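Local coordinates for In2-1 family protein, glutathione transferase lambda3 (Populus trichocarpa, PDB 4PQI), which binds glutathione and, as a lambda-class glutathione transferase, probably acts as a monomeric thiol transferase, at residues A[6-11]-A[217-222]; A[17-22]-A[71-76]; A[48-53]-A[111-116]; A[136-141]-A[148-153]. One frame throughout, in Å; residues are numbered along the deposited sequence.

Interaction 1 of 4, residues A[6-11]-A[217-222]; sequences ALDKSV and KIEAYK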
loop_
_atom_site.group_PDB
_atom_site.type_symbol
_atom_site.label_atom_id
_atom_site.label_comp_id
_atom_site.label_asym_id
_atom_site.label_seq_id
_atom_site.Cartn_x
_atom_site.Cartn_y
_atom_site.Cartn_z
ATOM N N ALA A 6 -1.003 -16.915 -9.660
ATOM C CA ALA A 6 -1.510 -18.241 -9.328
ATOM C C ALA A 6 -1.746 -18.388 -7.820
ATOM O O ALA A 6 -2.677 -19.072 -7.390
ATOM C CB ALA A 6 -0.554 -19.317 -9.829
ATOM N N LEU A 7 -0.905 -17.725 -7.027
ATOM C CA LEU A 7 -0.918 -17.869 -5.572
ATOM C C LEU A 7 -1.972 -16.963 -4.915
ATOM O O LEU A 7 -2.375 -17.188 -3.774
ATOM C CB LEU A 7 0.483 -17.576 -5.021
ATOM C CG LEU A 7 0.906 -18.152 -3.668
ATOM C CD1 LEU A 7 0.632 -19.654 -3.596
ATOM C CD2 LEU A 7 2.382 -17.863 -3.437
ATOM N N ASP A 8 -2.416 -15.957 -5.667
ATOM C CA ASP A 8 -3.392 -14.950 -5.236
ATOM C C ASP A 8 -4.746 -15.572 -4.870
ATOM O O ASP A 8 -5.327 -16.298 -5.660
ATOM C CB ASP A 8 -3.564 -13.955 -6.389
ATOM C CG ASP A 8 -4.351 -12.723 -6.013
ATOM O OD1 ASP A 8 -4.881 -12.636 -4.885
ATOM O OD2 ASP A 8 -4.437 -11.825 -6.874
ATOM N N LYS A 9 -5.258 -15.278 -3.681
ATOM C CA LYS A 9 -6.526 -15.866 -3.253
ATOM C C LYS A 9 -7.690 -14.877 -3.306
ATOM O O LYS A 9 -8.780 -15.163 -2.812
ATOM C CB LYS A 9 -6.405 -16.490 -1.858
ATOM C CG LYS A 9 -5.812 -17.901 -1.849
ATOM C CD LYS A 9 -6.782 -18.905 -2.422
ATOM C CE LYS A 9 -6.182 -20.300 -2.475
ATOM N NZ LYS A 9 -7.130 -21.274 -3.093
ATOM N N SER A 10 -7.459 -13.726 -3.927
ATOM C CA SER A 10 -8.469 -12.673 -4.000
ATOM C C SER A 10 -9.574 -13.026 -4.975
ATOM O O SER A 10 -9.365 -13.772 -5.926
ATOM C CB SER A 10 -7.844 -11.339 -4.427
ATOM O OG SER A 10 -7.442 -11.402 -5.790
ATOM N N VAL A 11 -10.753 -12.470 -4.729
ATOM C CA VAL A 11 -11.859 -12.553 -5.672
ATOM C C VAL A 11 -12.363 -11.134 -5.979
ATOM O O VAL A 11 -12.123 -10.207 -5.195
ATOM C CB VAL A 11 -13.004 -13.421 -5.107
ATOM C CG1 VAL A 11 -12.557 -14.878 -4.989
ATOM C CG2 VAL A 11 -13.478 -12.885 -3.756
ATOM N N LYS A 217 0.314 -7.516 -12.650
ATOM C CA LYS A 217 -0.383 -8.712 -13.131
ATOM C C LYS A 217 -1.244 -9.335 -12.022
ATOM O O LYS A 217 -2.092 -10.205 -12.270
ATOM C CB LYS A 217 0.609 -9.760 -13.645
ATOM C CG LYS A 217 1.516 -9.279 -14.767
ATOM C CD LYS A 217 2.433 -10.414 -15.228
ATOM C CE LYS A 217 3.574 -9.900 -16.098
ATOM N NZ LYS A 217 4.499 -11.017 -16.490
ATOM N N ILE A 218 -1.028 -8.881 -10.798
ATOM C CA ILE A 218 -1.667 -9.501 -9.654
ATOM C C ILE A 218 -3.036 -8.888 -9.360
ATOM O O ILE A 218 -3.143 -7.705 -9.044
ATOM C CB ILE A 218 -0.748 -9.418 -8.420
ATOM C CG1 ILE A 218 0.622 -10.030 -8.749
ATOM C CG2 ILE A 218 -1.399 -10.089 -7.210
ATOM C CD1 ILE A 218 1.664 -9.784 -7.691
ATOM N N GLU A 219 -4.075 -9.710 -9.466
ATOM C CA GLU A 219 -5.457 -9.272 -9.268
ATOM C C GLU A 219 -5.680 -8.594 -7.915
ATOM O O GLU A 219 -6.406 -7.604 -7.827
ATOM C CB GLU A 219 -6.417 -10.456 -9.406
ATOM C CG GLU A 219 -6.456 -11.069 -10.795
ATOM C CD GLU A 219 -6.902 -10.075 -11.852
ATOM O OE1 GLU A 219 -7.655 -9.136 -11.510
ATOM O OE2 GLU A 219 -6.490 -10.224 -13.023
ATOM N N ALA A 220 -5.059 -9.129 -6.869
ATOM C CA ALA A 220 -5.209 -8.567 -5.531
ATOM C C ALA A 220 -4.840 -7.082 -5.533
ATOM O O ALA A 220 -5.499 -6.269 -4.885
ATOM C CB ALA A 220 -4.346 -9.329 -4.542
ATOM N N TYR A 221 -3.795 -6.736 -6.280
ATOM C CA TYR A 221 -3.384 -5.343 -6.396
ATOM C C TYR A 221 -4.282 -4.523 -7.325
ATOM O O TYR A 221 -4.684 -3.426 -6.957
ATOM C CB TYR A 221 -1.932 -5.229 -6.855
ATOM C CG TYR A 221 -1.519 -3.815 -7.234
ATOM C CD1 TYR A 221 -1.573 -2.779 -6.306
ATOM C CD2 TYR A 221 -1.073 -3.522 -8.517
ATOM C CE1 TYR A 221 -1.189 -1.490 -6.645
ATOM C CE2 TYR A 221 -0.700 -2.244 -8.868
ATOM C CZ TYR A 221 -0.755 -1.230 -7.924
ATOM O OH TYR A 221 -0.378 0.045 -8.279
ATOM N N LYS A 222 -4.574 -5.047 -8.521
ATOM C CA LYS A 222 -5.312 -4.296 -9.536
ATOM C C LYS A 222 -6.647 -3.790 -9.011
ATOM O O LYS A 222 -7.030 -2.653 -9.284
ATOM C CB LYS A 222 -5.528 -5.135 -10.804
ATOM C CG LYS A 222 -4.265 -5.352 -11.626
ATOM C CD LYS A 222 -4.582 -5.965 -12.989
ATOM C CE LYS A 222 -5.106 -7.373 -12.841
ATOM N NZ LYS A 222 -5.279 -8.064 -14.149
HETATM O O HOH W 1 -3.537 -12.363 -9.554
#
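D8 OD2 accepts a hydrogen bond from the backbone N of A220 at 2.8 Å, through its syn lone pair; the N-H...O angle of 143° makes it somewhat bent. The same oxygen takes a bond from a water 2.9 Å away, and that water accepts from E219 N at 2.7 Å, so two successive amides of the first turn of helix 219-222 are served by one carboxylate oxygen, one directly and one through the water. I218 holds the N-cap position of this helix, and the positive end of the helix would be expected to favour ionised D8. A220 CB sits beside the carboxylate, 3.4 Å from D8 OD1. The carboxylate reaches across because CG is anti to the backbone N (chi1 -170°). S10 holds it there: OD1 accepts from both S10 N (3.0 Å) and S10 OG (3.0 Å), which stand above the carboxylate plane, the first closing an Asx turn. S10 OG sits between its own N and C, which turns it back to D8. The contact thus joins the segment leaving helix 4-7 to the start of helix 219-222, with F53 and N52 of helix 42-54 against D8 and S10.

Interaction 2 of 4, residues A[17-22]-A[71-76]; sequences PPLDAT and PAWYPE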
loop_
_atom_site.group_PDB
_atom_site.type_symbol
_atom_site.label_atom_id
_atom_site.label_comp_id
_atom_site.label_asym_id
_atom_site.label_seq_id
_atom_site.Cartn_x
_atom_site.Cartn_y
_atom_site.Cartn_z
ATOM N N PRO A 17 -20.107 2.412 -0.877
ATOM C CA PRO A 17 -19.754 3.837 -0.923
ATOM C C PRO A 17 -19.095 4.271 0.386
ATOM O O PRO A 17 -19.411 3.722 1.440
ATOM C CB PRO A 17 -21.118 4.539 -1.107
ATOM C CG PRO A 17 -22.030 3.489 -1.632
ATOM C CD PRO A 17 -21.561 2.206 -1.005
ATOM N N PRO A 18 -18.151 5.217 0.326
ATOM C CA PRO A 18 -17.544 5.632 1.594
ATOM C C PRO A 18 -18.560 6.342 2.503
ATOM O O PRO A 18 -19.506 6.968 2.011
ATOM C CB PRO A 18 -16.425 6.585 1.154
ATOM C CG PRO A 18 -16.836 7.040 -0.226
ATOM C CD PRO A 18 -17.515 5.857 -0.838
ATOM N N LEU A 19 -18.364 6.221 3.813
ATOM C CA LEU A 19 -19.260 6.814 4.805
ATOM C C LEU A 19 -18.924 8.280 5.058
ATOM O O LEU A 19 -17.775 8.607 5.382
ATOM C CB LEU A 19 -19.114 6.061 6.126
ATOM C CG LEU A 19 -19.369 4.555 6.108
ATOM C CD1 LEU A 19 -19.118 3.950 7.505
ATOM C CD2 LEU A 19 -20.762 4.267 5.644
ATOM N N ASP A 20 -19.924 9.152 4.960
ATOM C CA ASP A 20 -19.712 10.571 5.231
ATOM C C ASP A 20 -19.946 10.928 6.695
ATOM O O ASP A 20 -20.195 10.053 7.531
ATOM C CB ASP A 20 -20.601 11.439 4.337
ATOM C CG ASP A 20 -22.090 11.243 4.604
ATOM O OD1 ASP A 20 -22.480 10.892 5.736
ATOM O OD2 ASP A 20 -22.887 11.451 3.667
ATOM N N ALA A 21 -19.910 12.225 6.986
ATOM C CA ALA A 21 -19.956 12.710 8.359
ATOM C C ALA A 21 -21.212 12.298 9.112
ATOM O O ALA A 21 -21.177 12.193 10.325
ATOM C CB ALA A 21 -19.781 14.220 8.407
ATOM N N THR A 22 -22.318 12.097 8.392
ATOM C CA THR A 22 -23.590 11.752 9.016
ATOM C C THR A 22 -23.863 10.240 9.062
ATOM O O THR A 22 -24.922 9.822 9.545
ATOM C CB THR A 22 -24.780 12.435 8.307
ATOM O OG1 THR A 22 -24.894 11.927 6.978
ATOM C CG2 THR A 22 -24.608 13.953 8.262
ATOM N N PRO A 71 -16.977 10.856 9.657
ATOM C CA PRO A 71 -17.824 10.823 10.854
ATOM C C PRO A 71 -16.982 11.082 12.097
ATOM O O PRO A 71 -15.882 10.521 12.239
ATOM C CB PRO A 71 -18.358 9.391 10.882
ATOM C CG PRO A 71 -18.056 8.808 9.543
ATOM C CD PRO A 71 -16.876 9.544 9.002
ATOM N N ALA A 72 -17.484 11.968 12.949
ATOM C CA ALA A 72 -16.855 12.309 14.209
ATOM C C ALA A 72 -16.668 11.081 15.107
ATOM O O ALA A 72 -15.755 11.061 15.937
ATOM C CB ALA A 72 -17.692 13.387 14.943
ATOM N N TRP A 73 -17.522 10.065 14.959
ATOM C CA TRP A 73 -17.386 8.868 15.803
ATOM C C TRP A 73 -16.071 8.111 15.592
ATOM O O TRP A 73 -15.668 7.279 16.412
ATOM C CB TRP A 73 -18.587 7.910 15.668
ATOM C CG TRP A 73 -18.991 7.462 14.277
ATOM C CD1 TRP A 73 -20.143 7.822 13.608
ATOM C CD2 TRP A 73 -18.297 6.544 13.399
ATOM N NE1 TRP A 73 -20.184 7.214 12.376
ATOM C CE2 TRP A 73 -19.069 6.427 12.221
ATOM C CE3 TRP A 73 -17.093 5.832 13.487
ATOM C CZ2 TRP A 73 -18.690 5.619 11.154
ATOM C CZ3 TRP A 73 -16.708 5.027 12.409
ATOM C CH2 TRP A 73 -17.509 4.929 11.263
ATOM N N TYR A 74 -15.393 8.391 14.492
ATOM C CA TYR A 74 -14.142 7.683 14.233
ATOM C C TYR A 74 -13.004 8.101 15.211
ATOM O O TYR A 74 -12.468 7.252 15.934
ATOM C CB TYR A 74 -13.766 7.740 12.739
ATOM C CG TYR A 74 -12.513 6.966 12.416
ATOM C CD1 TYR A 74 -12.505 5.576 12.471
ATOM C CD2 TYR A 74 -11.344 7.621 12.055
ATOM C CE1 TYR A 74 -11.358 4.850 12.200
ATOM C CE2 TYR A 74 -10.177 6.904 11.764
ATOM C CZ TYR A 74 -10.198 5.520 11.841
ATOM O OH TYR A 74 -9.076 4.797 11.568
ATOM N N PRO A 75 -12.657 9.405 15.274
ATOM C CA PRO A 75 -11.673 9.757 16.304
ATOM C C PRO A 75 -12.235 9.647 17.714
ATOM O O PRO A 75 -11.481 9.295 18.621
ATOM C CB PRO A 75 -11.335 11.224 15.991
ATOM C CG PRO A 75 -12.480 11.717 15.228
ATOM C CD PRO A 75 -12.988 10.564 14.422
ATOM N N GLU A 76 -13.528 9.924 17.894
ATOM C CA GLU A 76 -14.110 9.926 19.230
ATOM C C GLU A 76 -14.316 8.523 19.800
ATOM O O GLU A 76 -14.104 8.305 20.972
ATOM C CB GLU A 76 -15.427 10.711 19.257
ATOM C CG GLU A 76 -15.264 12.211 19.026
ATOM C CD GLU A 76 -16.601 12.972 19.028
ATOM O OE1 GLU A 76 -17.622 12.401 19.485
ATOM O OE2 GLU A 76 -16.626 14.138 18.571
HETATM O O HOH W 2 -19.743 13.487 12.387
#
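One face of the W73 indole is covered by P71 CB, 3.2 Å above the plane and displaced toward the rim. At the indole's edge, near its plane, lies L19 CD1, 4.0 Å from W73 CZ2; the two side chains cross at about a right angle. W73 CG is tucked over its own backbone (chi1 53°), which folds the indole back beside P71, and its NE1 is tied to A23 O.

P71 is the residue of its segment most covered by 17-22. Three successive carbonyl oxygens of that segment lie along it: L19 O near CD, D20 O 3.2 Å from CG, and A21 O 3.7 Å from CA. These are van der Waals contacts between oxygens and C-H groups, and the link by hydrogen bonds is left to a water, which donates to A21 O and accepts from A72 N, at 2.8 Å in each case. An alanine in place of P71 would remove CG and CD, and would probably lose the close seat of D20 O and L19 O and the ring's restraint on the backbone.

The bend of 17-22 is shaped by D20, whose OD1 accepts from T22 N, making an Asx turn, and from T22 OG1, each at 2.9 Å and each from above the carboxylate plane. The contact is a surface one in the thioredoxin-like domain: L19 is also joined by backbone hydrogen bonds to P64 and I66, so the N-terminal segment runs from the end of strand 60-64 to the beginning of helix 73-78.

Interaction 3 of 4, residues A[48-53]-A[111-116]; sequences WITRNF and PSLLPK
F53 and L113 carry this largely apolar contact between helix 42-54 and the segment 111-116. The F53 ring leaves the helix with CG anti to the backbone N (chi1 -166°) and stands perpendicular to its CA-CB-CG plane (chi2 90°), which brings the CD2-CE2 side to the other segment. L113 has CG anti to its carbonyl carbon, with its chain extended so that CD1 is anti to CA (chi2 172°). Its two methyls divide the work: CD2 meets the ring obliquely, 3.5 Å from F53 CD2, while CD1 reaches back to T50 CG2 at 3.7 Å. That methyl points across because T50 CG2 is anti to the backbone N; the hydroxyl turns the other way and bonds to R46 O within the helix. P111 touches F53 twice through CG, at 4.0 Å from CE2 and 3.6 Å from the backbone O.

An alanine at F53 would remove the ring and would probably leave L113 CD2 and P111 CG poorly packed, and it would also cost the meeting with the ring of F175. L113 and T50 both touch I180 of helix 177-197, which places the contact at the interface of the thioredoxin-like and helical domains. Between the two segments cohesion rests on apolar fit and burial, while K54 NZ, just beyond, adds a hydrogen bond to P111 O.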
loop_
_atom_site.group_PDB
_atom_site.type_symbol
_atom_site.label_atom_id
_atom_site.label_comp_id
_atom_site.label_asym_id
_atom_site.label_seq_id
_atom_site.Cartn_x
_atom_site.Cartn_y
_atom_site.Cartn_z
ATOM N N TRP A 48 -5.113 -3.188 2.267
ATOM C CA TRP A 48 -6.112 -3.664 1.314
ATOM C C TRP A 48 -5.584 -4.788 0.400
ATOM O O TRP A 48 -6.209 -5.837 0.269
ATOM C CB TRP A 48 -6.602 -2.478 0.494
ATOM C CG TRP A 48 -7.810 -2.726 -0.346
ATOM C CD1 TRP A 48 -8.520 -3.891 -0.469
ATOM C CD2 TRP A 48 -8.452 -1.774 -1.198
ATOM N NE1 TRP A 48 -9.562 -3.716 -1.341
ATOM C CE2 TRP A 48 -9.544 -2.425 -1.801
ATOM C CE3 TRP A 48 -8.207 -0.433 -1.511
ATOM C CZ2 TRP A 48 -10.393 -1.775 -2.700
ATOM C CZ3 TRP A 48 -9.049 0.206 -2.394
ATOM C CH2 TRP A 48 -10.123 -0.462 -2.984
ATOM N N ILE A 49 -4.435 -4.553 -0.231
ATOM C CA ILE A 49 -3.807 -5.549 -1.086
ATOM C C ILE A 49 -3.489 -6.833 -0.316
ATOM O O ILE A 49 -3.718 -7.935 -0.822
ATOM C CB ILE A 49 -2.487 -5.009 -1.684
ATOM C CG1 ILE A 49 -2.748 -3.700 -2.437
ATOM C CG2 ILE A 49 -1.821 -6.068 -2.579
ATOM C CD1 ILE A 49 -1.473 -2.864 -2.679
ATOM N N THR A 50 -2.954 -6.683 0.895
ATOM C CA THR A 50 -2.610 -7.830 1.726
ATOM C C THR A 50 -3.855 -8.658 2.049
ATOM O O THR A 50 -3.840 -9.888 1.925
ATOM C CB THR A 50 -1.873 -7.416 3.048
ATOM O OG1 THR A 50 -0.741 -6.593 2.756
ATOM C CG2 THR A 50 -1.410 -8.633 3.800
ATOM N N ARG A 51 -4.930 -7.978 2.448
ATOM C CA ARG A 51 -6.226 -8.610 2.726
ATOM C C ARG A 51 -6.701 -9.452 1.548
ATOM O O ARG A 51 -7.123 -10.608 1.707
ATOM C CB ARG A 51 -7.263 -7.522 3.024
ATOM C CG ARG A 51 -8.717 -7.985 3.087
ATOM C CD ARG A 51 -9.606 -6.750 3.247
ATOM N NE ARG A 51 -11.041 -6.996 3.116
ATOM C CZ ARG A 51 -11.747 -6.853 1.995
ATOM N NH1 ARG A 51 -11.167 -6.510 0.852
ATOM N NH2 ARG A 51 -13.047 -7.082 2.018
ATOM N N ASN A 52 -6.627 -8.848 0.364
ATOM C CA ASN A 52 -7.073 -9.472 -0.871
ATOM C C ASN A 52 -6.233 -10.708 -1.205
ATOM O O ASN A 52 -6.771 -11.803 -1.387
ATOM C CB ASN A 52 -7.037 -8.456 -2.024
ATOM C CG ASN A 52 -8.082 -7.337 -1.872
ATOM O OD1 ASN A 52 -8.890 -7.345 -0.939
ATOM N ND2 ASN A 52 -8.055 -6.367 -2.786
ATOM N N PHE A 53 -4.919 -10.532 -1.266
ATOM C CA PHE A 53 -4.020 -11.626 -1.633
ATOM C C PHE A 53 -4.159 -12.863 -0.736
ATOM O O PHE A 53 -4.223 -13.990 -1.231
ATOM C CB PHE A 53 -2.572 -11.149 -1.650
ATOM C CG PHE A 53 -1.642 -12.100 -2.327
ATOM C CD1 PHE A 53 -1.391 -11.992 -3.692
ATOM C CD2 PHE A 53 -1.024 -13.115 -1.610
ATOM C CE1 PHE A 53 -0.535 -12.874 -4.330
ATOM C CE2 PHE A 53 -0.165 -14.007 -2.244
ATOM C CZ PHE A 53 0.083 -13.879 -3.602
ATOM N N PRO A 111 -2.078 -17.681 1.930
ATOM C CA PRO A 111 -0.734 -17.859 1.374
ATOM C C PRO A 111 0.267 -16.869 1.944
ATOM O O PRO A 111 -0.094 -15.759 2.339
ATOM C CB PRO A 111 -0.928 -17.571 -0.119
ATOM C CG PRO A 111 -2.177 -16.768 -0.198
ATOM C CD PRO A 111 -3.053 -17.352 0.877
ATOM N N SER A 112 1.530 -17.279 1.945
ATOM C CA SER A 112 2.610 -16.534 2.574
ATOM C C SER A 112 2.988 -15.279 1.792
ATOM O O SER A 112 3.068 -15.299 0.568
ATOM C CB SER A 112 3.840 -17.439 2.732
ATOM O OG SER A 112 4.569 -17.103 3.899
ATOM N N LEU A 113 3.198 -14.184 2.515
ATOM C CA LEU A 113 3.709 -12.954 1.924
ATOM C C LEU A 113 5.079 -12.569 2.504
ATOM O O LEU A 113 5.533 -11.433 2.348
ATOM C CB LEU A 113 2.696 -11.808 2.081
ATOM C CG LEU A 113 1.501 -11.913 1.120
ATOM C CD1 LEU A 113 0.439 -10.881 1.447
ATOM C CD2 LEU A 113 1.968 -11.768 -0.335
ATOM N N LEU A 114 5.714 -13.511 3.198
ATOM C CA LEU A 114 7.123 -13.393 3.585
ATOM C C LEU A 114 7.765 -14.758 3.385
ATOM O O LEU A 114 7.226 -15.761 3.843
ATOM C CB LEU A 114 7.286 -12.957 5.044
ATOM C CG LEU A 114 7.111 -11.473 5.377
ATOM C CD1 LEU A 114 7.182 -11.266 6.874
ATOM C CD2 LEU A 114 8.170 -10.619 4.675
ATOM N N PRO A 115 8.904 -14.809 2.676
ATOM C CA PRO A 115 9.558 -16.094 2.436
ATOM C C PRO A 115 10.277 -16.549 3.695
ATOM O O PRO A 115 10.393 -15.766 4.637
ATOM C CB PRO A 115 10.567 -15.768 1.336
ATOM C CG PRO A 115 10.913 -14.344 1.575
ATOM C CD PRO A 115 9.646 -13.690 2.071
ATOM N N LYS A 116 10.748 -17.793 3.703
ATOM C CA LYS A 116 11.368 -18.377 4.888
ATOM C C LYS A 116 12.870 -18.094 4.934
ATOM O O LYS A 116 13.444 -17.948 6.016
ATOM C CB LYS A 116 11.090 -19.885 4.950
ATOM C CG LYS A 116 11.603 -20.572 6.218
ATOM C CD LYS A 116 10.988 -21.954 6.422
ATOM C CE LYS A 116 11.468 -22.591 7.731
ATOM N NZ LYS A 116 10.678 -23.804 8.106
#

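Interaction 4 of 4, residues A[136-141]-A[148-153]; sequences GTVYTA and KEAGPA
Two methyl-sized knobs meet the end of helix 118-139: the CB of A153 points at it and that of A150 lies alongside, and both are received by the branches of T137 and V138 and by A141. A153 CB fits between T137 CG2, 3.9 Å away, and V138 CG2, at 3.8 Å. The second valine branch, CG1, anti to the backbone N (chi1 -175°), lies 4.1 Å from A150 CB, so V138 straddles the two alanines. T137 turns its methyl, likewise anti to its N, into the contact, where CG2 packs closely at 3.2 Å on E149 O; its hydroxyl bonds instead to K133 O.

The fold here is the all-helical C-terminal domain of the glutathione transferases, and the contact brackets the turn through which the chain passes from helix 118-139, by way of the short helix 146-149, into helix 151-160. V138 also touches L189 of helix 177-197, while A153 rests on Y130 and F134.

Beyond the helix end, A141 CB points toward 148-153 and packs against E149 CB, 3.4 Å away, and A150 CB. The bend of the E149 chain at chi2 leaves OE1 where a water links the two segments, donating to E149 OE1 (2.5 Å) and to T140 O (3.0 Å).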
loop_
_atom_site.group_PDB
_atom_site.type_symbol
_atom_site.label_atom_id
_atom_site.label_comp_id
_atom_site.label_asym_id
_atom_site.label_seq_id
_atom_site.Cartn_x
_atom_site.Cartn_y
_atom_site.Cartn_z
ATOM N N GLY A 136 9.842 10.254 2.151
ATOM C CA GLY A 136 10.376 11.531 2.581
ATOM C C GLY A 136 11.174 12.212 1.486
ATOM O O GLY A 136 11.081 13.424 1.286
ATOM N N THR A 137 11.956 11.420 0.767
ATOM C CA THR A 137 12.828 11.956 -0.262
ATOM C C THR A 137 12.034 12.430 -1.486
ATOM O O THR A 137 12.190 13.583 -1.914
ATOM C CB THR A 137 13.904 10.917 -0.691
ATOM O OG1 THR A 137 14.682 10.539 0.453
ATOM C CG2 THR A 137 14.827 11.510 -1.726
ATOM N N VAL A 138 11.189 11.557 -2.041
ATOM C CA VAL A 138 10.470 11.889 -3.277
ATOM C C VAL A 138 9.402 12.974 -3.070
ATOM O O VAL A 138 9.288 13.900 -3.872
ATOM C CB VAL A 138 9.837 10.656 -3.965
ATOM C CG1 VAL A 138 9.220 11.058 -5.310
ATOM C CG2 VAL A 138 10.866 9.567 -4.198
ATOM N N TYR A 139 8.636 12.871 -1.987
ATOM C CA TYR A 139 7.556 13.826 -1.747
ATOM C C TYR A 139 8.036 15.234 -1.396
ATOM O O TYR A 139 7.256 16.185 -1.412
ATOM C CB TYR A 139 6.558 13.292 -0.710
ATOM C CG TYR A 139 5.597 12.273 -1.291
ATOM C CD1 TYR A 139 4.421 12.679 -1.909
ATOM C CD2 TYR A 139 5.869 10.908 -1.235
ATOM C CE1 TYR A 139 3.536 11.756 -2.439
ATOM C CE2 TYR A 139 4.988 9.973 -1.780
ATOM C CZ TYR A 139 3.823 10.409 -2.377
ATOM O OH TYR A 139 2.935 9.507 -2.920
ATOM N N THR A 140 9.324 15.378 -1.109
ATOM C CA THR A 140 9.899 16.700 -0.877
ATOM C C THR A 140 10.743 17.164 -2.064
ATOM O O THR A 140 11.491 18.134 -1.957
ATOM C CB THR A 140 10.768 16.731 0.402
ATOM O OG1 THR A 140 11.815 15.755 0.304
ATOM C CG2 THR A 140 9.924 16.426 1.628
ATOM N N ALA A 141 10.621 16.475 -3.195
ATOM C CA ALA A 141 11.481 16.759 -4.348
ATOM C C ALA A 141 10.790 17.565 -5.461
ATOM O O ALA A 141 11.429 17.948 -6.450
ATOM C CB ALA A 141 12.035 15.462 -4.908
ATOM N N LYS A 148 18.167 14.861 -9.338
ATOM C CA LYS A 148 19.044 15.021 -8.181
ATOM C C LYS A 148 18.304 14.701 -6.898
ATOM O O LYS A 148 18.869 14.104 -5.982
ATOM C CB LYS A 148 19.568 16.457 -8.076
ATOM C CG LYS A 148 20.387 16.899 -9.258
ATOM C CD LYS A 148 20.923 18.306 -9.066
ATOM C CE LYS A 148 21.584 18.815 -10.335
ATOM N NZ LYS A 148 22.063 20.204 -10.146
ATOM N N GLU A 149 17.041 15.119 -6.835
ATOM C CA GLU A 149 16.269 15.055 -5.596
ATOM C C GLU A 149 15.498 13.751 -5.425
ATOM O O GLU A 149 15.549 13.140 -4.366
ATOM C CB GLU A 149 15.323 16.253 -5.501
ATOM C CG GLU A 149 16.028 17.596 -5.487
ATOM C CD GLU A 149 16.855 17.817 -4.230
ATOM O OE1 GLU A 149 16.540 17.201 -3.184
ATOM O OE2 GLU A 149 17.817 18.615 -4.291
ATOM N N ALA A 150 14.791 13.326 -6.465
ATOM C CA ALA A 150 14.001 12.096 -6.399
ATOM C C ALA A 150 14.762 10.894 -6.955
ATOM O O ALA A 150 14.552 9.761 -6.523
ATOM C CB ALA A 150 12.683 12.270 -7.140
ATOM N N GLY A 151 15.636 11.150 -7.930
ATOM C CA GLY A 151 16.403 10.092 -8.567
ATOM C C GLY A 151 17.080 9.087 -7.638
ATOM O O GLY A 151 16.927 7.879 -7.821
ATOM N N PRO A 152 17.836 9.575 -6.636
ATOM C CA PRO A 152 18.542 8.661 -5.727
ATOM C C PRO A 152 17.606 7.684 -5.007
ATOM O O PRO A 152 18.013 6.564 -4.686
ATOM C CB PRO A 152 19.199 9.616 -4.726
ATOM C CG PRO A 152 19.470 10.847 -5.549
ATOM C CD PRO A 152 18.247 10.978 -6.417
ATOM N N ALA A 153 16.365 8.096 -4.770
ATOM C CA ALA A 153 15.418 7.224 -4.090
ATOM C C ALA A 153 14.904 6.118 -5.015
ATOM O O ALA A 153 14.798 4.963 -4.604
ATOM C CB ALA A 153 14.273 8.033 -3.463
HETATM O O HOH W 3 14.522 18.056 -1.948
#

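In the fold
From the N terminus, residues 6-11 open the widest loop, which interaction 1 closes at 217-222, tying the segment after helix 4-7 to helix 219-222; the other three nest within it. Residues 17-22 start interaction 2, closed at 71-76, which ties the loop before strand 33-37 to the start of helix 73-78. Before it closes, 48-53 opens interaction 3, so the two cross, although their centres lie about 29 Å apart. Interaction 3 closes at 111-116, tying the thioredoxin-like domain to the helical one, and interaction 4 follows in series within the latter. Interactions 1 and 3 touch, K9 N lying 3.0 Å from F53 O in a probable hydrogen bond; interaction 4 is on the opposite side of the chain's centre from both.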